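Local coordinates for lipoprotein (PDB 4JG9) that is of unknown function but, as a putative bacterial lipoprotein with an all-beta domain, is probably tethered to the cell membrane through a lipid, at residues K69-K74 against D167-T172; I75-S80 against N88-Y93. All blocks are in the same frame, centred on the assembly; numbering follows the deposited sequence.

Interaction 1: residues K69-K74 against D167-T172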
ATOM      1  N   LYS A  69     -10.551  -6.807  22.020  1.00 44.00           N
ATOM      2  CA  LYS A  69      -9.305  -7.486  21.703  1.00 44.67           C
ATOM      3  C   LYS A  69      -8.173  -6.498  21.518  1.00 48.03           C
ATOM      4  O   LYS A  69      -8.304  -5.523  20.796  1.00 52.84           O
ATOM      5  CB  LYS A  69      -9.443  -8.369  20.472  1.00 45.53           C
ATOM      6  CG  LYS A  69      -9.878  -9.778  20.795  1.00 53.07           C
ATOM      7  CD  LYS A  69      -9.540 -10.736  19.677  1.00 53.68           C
ATOM      8  CE  LYS A  69     -10.182 -12.089  19.917  1.00 53.89           C
ATOM      9  NZ  LYS A  69      -9.757 -12.687  21.205  1.00 49.65           N
ATOM     10  N   GLY A  70      -7.053  -6.758  22.169  1.00 44.94           N
ATOM     11  CA  GLY A  70      -5.900  -5.894  22.051  1.00 46.38           C
ATOM     12  C   GLY A  70      -5.128  -5.833  23.345  1.00 47.92           C
ATOM     13  O   GLY A  70      -5.069  -6.804  24.082  1.00 53.52           O
ATOM     14  N   ILE A  71      -4.539  -4.677  23.615  1.00 51.80           N
ATOM     15  CA  ILE A  71      -3.713  -4.478  24.790  1.00 51.11           C
ATOM     16  C   ILE A  71      -4.496  -3.688  25.820  1.00 52.11           C
ATOM     17  O   ILE A  71      -4.911  -2.554  25.561  1.00 51.97           O
ATOM     18  CB  ILE A  71      -2.423  -3.707  24.448  1.00 52.60           C
ATOM     19  CG1 ILE A  71      -1.835  -4.193  23.112  1.00 51.52           C
ATOM     20  CG2 ILE A  71      -1.422  -3.818  25.586  1.00 46.16           C
ATOM     21  CD1 ILE A  71      -1.456  -5.674  23.110  1.00 52.37           C
ATOM     22  N   GLU A  72      -4.691  -4.288  26.987  1.00 57.51           N
ATOM     23  CA  GLU A  72      -5.461  -3.659  28.055  1.00 56.26           C
ATOM     24  C   GLU A  72      -4.833  -2.340  28.472  1.00 55.75           C
ATOM     25  O   GLU A  72      -3.608  -2.233  28.571  1.00 54.73           O
ATOM     26  CB  GLU A  72      -5.587  -4.605  29.250  1.00 52.16           C
ATOM     27  CG  GLU A  72      -6.526  -5.770  28.995  1.00 55.43           C
ATOM     28  CD  GLU A  72      -6.749  -6.650  30.224  1.00 62.35           C
ATOM     29  OE1 GLU A  72      -7.246  -6.140  31.259  1.00 60.11           O
ATOM     30  OE2 GLU A  72      -6.445  -7.865  30.137  1.00 64.61           O
ATOM     31  N   GLU A  73      -5.674  -1.334  28.650  1.00 59.10           N
ATOM     32  CA  GLU A  73      -5.255  -0.030  29.137  1.00 59.97           C
ATOM     33  C   GLU A  73      -4.480   0.757  28.094  1.00 60.83           C
ATOM     34  O   GLU A  73      -3.907   1.791  28.397  1.00 66.94           O
ATOM     35  CB  GLU A  73      -4.444  -0.162  30.427  1.00 59.81           C
ATOM     36  CG  GLU A  73      -5.273  -0.548  31.640  1.00 70.97           C
ATOM     37  CD  GLU A  73      -4.463  -0.632  32.920  1.00 81.59           C
ATOM     38  OE1 GLU A  73      -3.371  -0.035  32.984  1.00 83.57           O
ATOM     39  OE2 GLU A  73      -4.925  -1.290  33.872  1.00 84.70           O
ATOM     40  N   LYS A  74      -4.451   0.259  26.867  1.00 60.28           N
ATOM     41  CA  LYS A  74      -3.758   0.960  25.799  1.00 54.68           C
ATOM     42  C   LYS A  74      -4.633   1.119  24.573  1.00 48.84           C
ATOM     43  O   LYS A  74      -5.274   2.141  24.390  1.00 51.65           O
ATOM     44  CB  LYS A  74      -2.460   0.246  25.447  1.00 57.88           C
ATOM     45  CG  LYS A  74      -1.463   0.232  26.587  1.00 62.82           C
ATOM     46  CD  LYS A  74      -0.079  -0.168  26.120  1.00 68.19           C
ATOM     47  CE  LYS A  74       0.561   0.924  25.286  1.00 66.99           C
ATOM     48  NZ  LYS A  74       1.926   0.535  24.849  1.00 67.14           N
ATOM     49  N   ASP A 167       2.226  -0.070  19.571  1.00 51.86           N
ATOM     50  CA  ASP A 167       2.101  -1.428  20.055  1.00 47.72           C
ATOM     51  C   ASP A 167       1.743  -2.381  18.921  1.00 45.02           C
ATOM     52  O   ASP A 167       1.706  -1.993  17.745  1.00 46.01           O
ATOM     53  CB  ASP A 167       1.062  -1.510  21.174  1.00 51.72           C
ATOM     54  CG  ASP A 167       1.492  -2.465  22.287  1.00 57.48           C
ATOM     55  OD1 ASP A 167       2.123  -3.496  21.949  1.00 55.39           O
ATOM     56  OD2 ASP A 167       1.244  -2.169  23.488  1.00 56.92           O
ATOM     57  N   GLN A 168       1.484  -3.631  19.282  1.00 42.82           N
ATOM     58  CA  GLN A 168       1.116  -4.651  18.312  1.00 42.74           C
ATOM     59  C   GLN A 168       0.273  -5.730  18.985  1.00 46.54           C
ATOM     60  O   GLN A 168       0.383  -5.942  20.189  1.00 50.61           O
ATOM     61  CB  GLN A 168       2.376  -5.271  17.707  1.00 45.76           C
ATOM     62  CG  GLN A 168       3.110  -6.226  18.637  1.00 43.90           C
ATOM     63  CD  GLN A 168       4.479  -6.640  18.112  1.00 49.34           C
ATOM     64  OE1 GLN A 168       5.254  -7.270  18.829  1.00 55.58           O
ATOM     65  NE2 GLN A 168       4.798  -6.254  16.879  1.00 48.55           N
ATOM     66  N   PHE A 169      -0.588  -6.393  18.223  1.00 46.60           N
ATOM     67  CA  PHE A 169      -1.260  -7.585  18.732  1.00 47.51           C
ATOM     68  C   PHE A 169      -1.746  -8.483  17.603  1.00 49.81           C
ATOM     69  O   PHE A 169      -1.805  -8.063  16.449  1.00 50.74           O
ATOM     70  CB  PHE A 169      -2.376  -7.249  19.747  1.00 46.06           C
ATOM     71  CG  PHE A 169      -3.516  -6.466  19.176  1.00 44.53           C
ATOM     72  CD1 PHE A 169      -4.622  -7.108  18.638  1.00 49.06           C
ATOM     73  CD2 PHE A 169      -3.499  -5.089  19.202  1.00 43.85           C
ATOM     74  CE1 PHE A 169      -5.684  -6.385  18.112  1.00 46.90           C
ATOM     75  CE2 PHE A 169      -4.553  -4.357  18.670  1.00 46.98           C
ATOM     76  CZ  PHE A 169      -5.646  -5.008  18.126  1.00 47.39           C
ATOM     77  N   VAL A 170      -2.062  -9.728  17.938  1.00 49.63           N
ATOM     78  CA  VAL A 170      -2.403 -10.730  16.942  1.00 48.43           C
ATOM     79  C   VAL A 170      -3.900 -11.004  16.908  1.00 50.02           C
ATOM     80  O   VAL A 170      -4.544 -11.137  17.947  1.00 57.60           O
ATOM     81  CB  VAL A 170      -1.624 -12.043  17.205  1.00 47.13           C
ATOM     82  CG1 VAL A 170      -2.115 -13.160  16.313  1.00 48.11           C
ATOM     83  CG2 VAL A 170      -0.137 -11.817  16.990  1.00 47.38           C
ATOM     84  N   ILE A 171      -4.457 -11.094  15.707  1.00 47.80           N
ATOM     85  CA  ILE A 171      -5.874 -11.397  15.552  1.00 42.84           C
ATOM     86  C   ILE A 171      -6.026 -12.599  14.645  1.00 46.91           C
ATOM     87  O   ILE A 171      -5.065 -13.019  13.998  1.00 49.57           O
ATOM     88  CB  ILE A 171      -6.657 -10.190  14.975  1.00 44.49           C
ATOM     89  CG1 ILE A 171      -6.086  -9.781  13.618  1.00 45.20           C
ATOM     90  CG2 ILE A 171      -6.578  -8.996  15.919  1.00 42.29           C
ATOM     91  CD1 ILE A 171      -7.047  -9.931  12.508  1.00 42.01           C
ATOM     92  N   THR A 172      -7.227 -13.165  14.614  1.00 50.71           N
ATOM     93  CA  THR A 172      -7.515 -14.314  13.764  1.00 50.60           C
ATOM     94  C   THR A 172      -8.480 -13.918  12.663  1.00 54.37           C
ATOM     95  O   THR A 172      -9.498 -13.281  12.922  1.00 56.98           O
ATOM     96  CB  THR A 172      -8.171 -15.444  14.558  1.00 51.85           C
ATOM     97  OG1 THR A 172      -7.346 -15.781  15.676  1.00 57.53           O
ATOM     98  CG2 THR A 172      -8.371 -16.667  13.679  1.00 41.35           C
TER

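Interaction 2: residues I75-S80 against N88-Y93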
ATOM      1  N   ILE A  75      -4.656   0.095  23.736  1.00 42.10           N
ATOM      2  CA  ILE A  75      -5.477   0.119  22.546  1.00 39.25           C
ATOM      3  C   ILE A  75      -6.115  -1.238  22.295  1.00 40.60           C
ATOM      4  O   ILE A  75      -5.505  -2.265  22.523  1.00 42.42           O
ATOM      5  CB  ILE A  75      -4.658   0.581  21.327  1.00 43.99           C
ATOM      6  CG1 ILE A  75      -5.575   0.923  20.157  1.00 44.38           C
ATOM      7  CG2 ILE A  75      -3.629  -0.464  20.943  1.00 41.25           C
ATOM      8  CD1 ILE A  75      -4.890   1.707  19.065  1.00 46.49           C
ATOM      9  N   ALA A  76      -7.344  -1.233  21.809  1.00 36.84           N
ATOM     10  CA  ALA A  76      -8.050  -2.467  21.516  1.00 38.57           C
ATOM     11  C   ALA A  76      -9.121  -2.231  20.470  1.00 42.72           C
ATOM     12  O   ALA A  76      -9.504  -1.083  20.218  1.00 44.27           O
ATOM     13  CB  ALA A  76      -8.667  -3.038  22.794  1.00 37.44           C
HETATM   14  N   MSE A  77      -9.595  -3.314  19.857  1.00 42.95           N
HETATM   15  CA  MSE A  77     -10.734  -3.241  18.953  1.00 43.58           C
HETATM   16  C   MSE A  77     -11.886  -4.051  19.523  1.00 43.68           C
HETATM   17  O   MSE A  77     -11.683  -4.901  20.394  1.00 43.30           O
HETATM   18  CB  MSE A  77     -10.372  -3.759  17.567  1.00 46.12           C
HETATM   19  CG  MSE A  77      -9.744  -5.143  17.582  1.00 54.45           C
HETATM   20 SE   MSE A  77      -9.452  -5.881  15.769  1.00 70.51          SE
HETATM   21  CE  MSE A  77     -11.069  -6.966  15.761  1.00 73.85           C
ATOM     22  N   ALA A  78     -13.097  -3.781  19.045  1.00 42.45           N
ATOM     23  CA  ALA A  78     -14.240  -4.580  19.450  1.00 43.03           C
ATOM     24  C   ALA A  78     -13.984  -6.030  19.062  1.00 44.23           C
ATOM     25  O   ALA A  78     -13.461  -6.312  17.972  1.00 44.29           O
ATOM     26  CB  ALA A  78     -15.504  -4.070  18.786  1.00 41.41           C
ATOM     27  N   ASP A  79     -14.352  -6.951  19.948  1.00 43.87           N
ATOM     28  CA  ASP A  79     -14.177  -8.357  19.650  1.00 47.13           C
ATOM     29  C   ASP A  79     -15.212  -8.739  18.608  1.00 48.25           C
ATOM     30  O   ASP A  79     -16.287  -9.232  18.927  1.00 49.58           O
ATOM     31  CB  ASP A  79     -14.325  -9.228  20.882  1.00 52.88           C
ATOM     32  CG  ASP A  79     -13.852 -10.652  20.633  1.00 55.81           C
ATOM     33  OD1 ASP A  79     -13.588 -10.999  19.457  1.00 50.06           O
ATOM     34  OD2 ASP A  79     -13.779 -11.433  21.605  1.00 56.13           O
ATOM     35  N   SER A  80     -14.890  -8.482  17.353  1.00 48.98           N
ATOM     36  CA  SER A  80     -15.816  -8.790  16.286  1.00 54.51           C
ATOM     37  C   SER A  80     -15.170  -9.815  15.356  1.00 49.30           C
ATOM     38  O   SER A  80     -13.956  -9.793  15.156  1.00 51.17           O
ATOM     39  CB  SER A  80     -16.152  -7.508  15.530  1.00 58.85           C
ATOM     40  OG  SER A  80     -17.049  -7.771  14.470  1.00 68.21           O
ATOM     41  N   ASN A  88     -15.098  -5.130   7.028  1.00 55.45           N
ATOM     42  CA  ASN A  88     -15.868  -5.056   8.263  1.00 58.19           C
ATOM     43  C   ASN A  88     -15.509  -3.785   9.013  1.00 53.13           C
ATOM     44  O   ASN A  88     -14.327  -3.503   9.260  1.00 48.44           O
ATOM     45  CB  ASN A  88     -15.615  -6.293   9.134  1.00 62.85           C
ATOM     46  CG  ASN A  88     -16.494  -6.332  10.393  1.00 69.45           C
ATOM     47  OD1 ASN A  88     -17.589  -5.758  10.432  1.00 73.52           O
ATOM     48  ND2 ASN A  88     -16.023  -7.050  11.418  1.00 68.07           N
ATOM     49  N   GLU A  89     -16.524  -2.987   9.334  1.00 47.95           N
ATOM     50  CA  GLU A  89     -16.280  -1.781  10.106  1.00 45.65           C
ATOM     51  C   GLU A  89     -16.137  -2.200  11.562  1.00 50.01           C
ATOM     52  O   GLU A  89     -17.069  -2.749  12.154  1.00 50.75           O
ATOM     53  CB  GLU A  89     -17.413  -0.773   9.929  1.00 41.42           C
ATOM     54  CG  GLU A  89     -17.169   0.562  10.631  1.00 46.66           C
ATOM     55  CD  GLU A  89     -18.330   1.542  10.475  1.00 55.39           C
ATOM     56  OE1 GLU A  89     -19.439   1.243  10.975  1.00 63.48           O
ATOM     57  OE2 GLU A  89     -18.132   2.608   9.850  1.00 57.52           O
ATOM     58  N   ILE A  90     -14.968  -1.962  12.141  1.00 50.82           N
ATOM     59  CA  ILE A  90     -14.759  -2.376  13.516  1.00 52.88           C
ATOM     60  C   ILE A  90     -14.387  -1.199  14.394  1.00 50.23           C
ATOM     61  O   ILE A  90     -13.523  -0.393  14.057  1.00 50.47           O
ATOM     62  CB  ILE A  90     -13.695  -3.483  13.609  1.00 55.38           C
ATOM     63  CG1 ILE A  90     -14.201  -4.706  12.840  1.00 57.11           C
ATOM     64  CG2 ILE A  90     -13.431  -3.847  15.071  1.00 53.68           C
ATOM     65  CD1 ILE A  90     -13.284  -5.898  12.819  1.00 57.64           C
HETATM   66  N   MSE A  91     -15.077  -1.086  15.518  1.00 45.66           N
HETATM   67  CA  MSE A  91     -14.814   0.012  16.415  1.00 51.33           C
HETATM   68  C   MSE A  91     -13.486  -0.176  17.156  1.00 52.52           C
HETATM   69  O   MSE A  91     -13.216  -1.236  17.737  1.00 52.53           O
HETATM   70  CB  MSE A  91     -15.995   0.212  17.362  1.00 58.39           C
HETATM   71  CG  MSE A  91     -16.991   1.273  16.845  1.00 69.25           C
HETATM   72 SE   MSE A  91     -16.283   3.056  17.249  0.80 62.84          SE
HETATM   73  CE  MSE A  91     -15.511   2.461  18.929  1.00134.29           C
ATOM     74  N   TRP A  92     -12.643   0.849  17.098  1.00 47.17           N
ATOM     75  CA  TRP A  92     -11.382   0.829  17.825  1.00 43.65           C
ATOM     76  C   TRP A  92     -11.477   1.713  19.059  1.00 43.91           C
ATOM     77  O   TRP A  92     -12.192   2.722  19.053  1.00 45.84           O
ATOM     78  CB  TRP A  92     -10.234   1.265  16.928  1.00 41.35           C
ATOM     79  CG  TRP A  92      -9.764   0.159  16.056  1.00 45.96           C
ATOM     80  CD1 TRP A  92     -10.464  -0.441  15.044  1.00 47.01           C
ATOM     81  CD2 TRP A  92      -8.489  -0.490  16.104  1.00 43.13           C
ATOM     82  NE1 TRP A  92      -9.708  -1.433  14.466  1.00 44.17           N
ATOM     83  CE2 TRP A  92      -8.488  -1.481  15.091  1.00 44.10           C
ATOM     84  CE3 TRP A  92      -7.350  -0.334  16.900  1.00 44.10           C
ATOM     85  CZ2 TRP A  92      -7.389  -2.311  14.852  1.00 43.62           C
ATOM     86  CZ3 TRP A  92      -6.253  -1.164  16.661  1.00 47.14           C
ATOM     87  CH2 TRP A  92      -6.285  -2.138  15.643  1.00 45.93           C
ATOM     88  N   TYR A  93     -10.766   1.321  20.115  1.00 40.79           N
ATOM     89  CA  TYR A  93     -10.847   2.012  21.396  1.00 43.91           C
ATOM     90  C   TYR A  93      -9.469   2.418  21.897  1.00 45.62           C
ATOM     91  O   TYR A  93      -8.553   1.581  21.976  1.00 43.95           O
ATOM     92  CB  TYR A  93     -11.524   1.112  22.437  1.00 42.90           C
ATOM     93  CG  TYR A  93     -12.947   0.739  22.106  1.00 44.55           C
ATOM     94  CD1 TYR A  93     -13.227  -0.353  21.292  1.00 44.68           C
ATOM     95  CD2 TYR A  93     -14.017   1.461  22.622  1.00 43.37           C
ATOM     96  CE1 TYR A  93     -14.540  -0.709  20.994  1.00 46.63           C
ATOM     97  CE2 TYR A  93     -15.328   1.117  22.327  1.00 44.42           C
ATOM     98  CZ  TYR A  93     -15.585   0.028  21.517  1.00 48.56           C
ATOM     99  OH  TYR A  93     -16.884  -0.326  21.217  1.00 50.98           O
TER

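Interaction 1: residues K69-K74 against D167-T172
Gly70 sets its CA over the ring of Phe169, 3.6 Å from the ring centroid and only 6° off the ring normal, a CH-pi contact over the middle of the face. The carbonyl O of Lys69 comes obliquely to the far end of the same ring, 3.8 Å from Phe169 CZ. At the other end, Ile71 slides past Phe169 in the opposite direction, and its CD1 packs against Phe169 CB at 3.8 Å. The same methyl, Ile71 CD1, also lies 3.5 Å from the backbone O of Gln168. Ile71 meets Asp167 tip to tip, with Ile71 CG1 3.7 Å from Asp167 OD2. The polar part of the contact belongs to Lys74, which crosses Asp167 at about a right angle; its NZ makes a salt bridge to Asp167 OD2 at 3.1 Å, approaching from above the carboxylate plane, 41° out of it. The lysine chain bends at chi3 (71°), which turns CE aside from the line of the preceding methylenes, and both CD and CE pass near OD2.

The other carboxylate oxygen, Asp167 OD1, accepts the backbone N-H of Gln168 at an N to OD1 distance of 2.7 Å on its anti side, which helps fix the rotation of the group presented to Lys74. The lysine also has a cation-pi partner in Tyr166. Beyond the contact Phe169 packs on Ile159 of strand 153-161. The chain turns a corner at Gly70, where the backbone angles are those that call for glycine. The contact thus grades from a buried CH-pi contact between Gly70 and Phe169 to a partly exposed ion pair, whose charges probably offset each other at the edge of the apolar packing.

Interaction 2: residues I75-S80 against N88-Y93
A chi1 of -81° sets Trp92 CG beside its own backbone N, with the indole under Met77 CB; the register of the antiparallel beta hairpin formed by strands 75-78 and 88-94 puts both side chains on one face. Met77 CB rests over the indole of Trp92, 3.9 Å from the centroid of the Trp92 five-membered ring. Met77 is a selenomethionine, and Met77 SE lies obliquely to the Trp92 six-membered ring, 5.0 Å from its centroid, a Met-aromatic contact; its CE continues to Ile90 CD1. Ile75 meets the indole differently: CG1 comes in at the ring edge, and Ile75 CD1 is 3.9 Å from Trp92 CE3.

Met77 and Trp92 form a non-hydrogen-bonded pair. Next to it, Ala76 and Tyr93 form a hydrogen-bonded pair, with Tyr93 N reaching Ala76 O at 2.7 Å and Ala76 N returning to Tyr93 O. Ala78 N adds a bond to Met91 O at 2.9 Å. On the face carrying Ala76 and Tyr93, the phenol turns its edge to the 75-78 backbone, while CE of selenomethionine Met91 lies over one ring face. Strands 66-69 and 142-147 flank the hairpin within the sheet, and Trp92 packs on Leu157 and Ile159 of strand 153-161. Beyond the end of strand 75-78, Ser80 OG accepts a hydrogen bond from Asn88 ND2 at 3.3 Å, with the hydroxyl oxygen lying in the amide plane.

How the interactions relate
The centres of the two interactions lie about 10 Å apart, and the chain passes directly from Lys74 of interaction 1 to Ile75 of interaction 2. Lys69 O, which touches the Phe169 ring obliquely, is also 2.7 Å from Met77 N, a probable hydrogen bond that pairs strand 66-69 with strand 75-78. The aromatic groups meet as well: Phe169 CZ is 3.8 Å from Trp92 CH2. Interaction 2 pairs two inner strands of one sheet, whereas interaction 1 brings the corner of that sheet against strand 164-173 of the other, and the Phe169-Trp92 contact joins their apolar packing. Ile159 of strand 153-161 touches Ile75, Trp92 and Phe169.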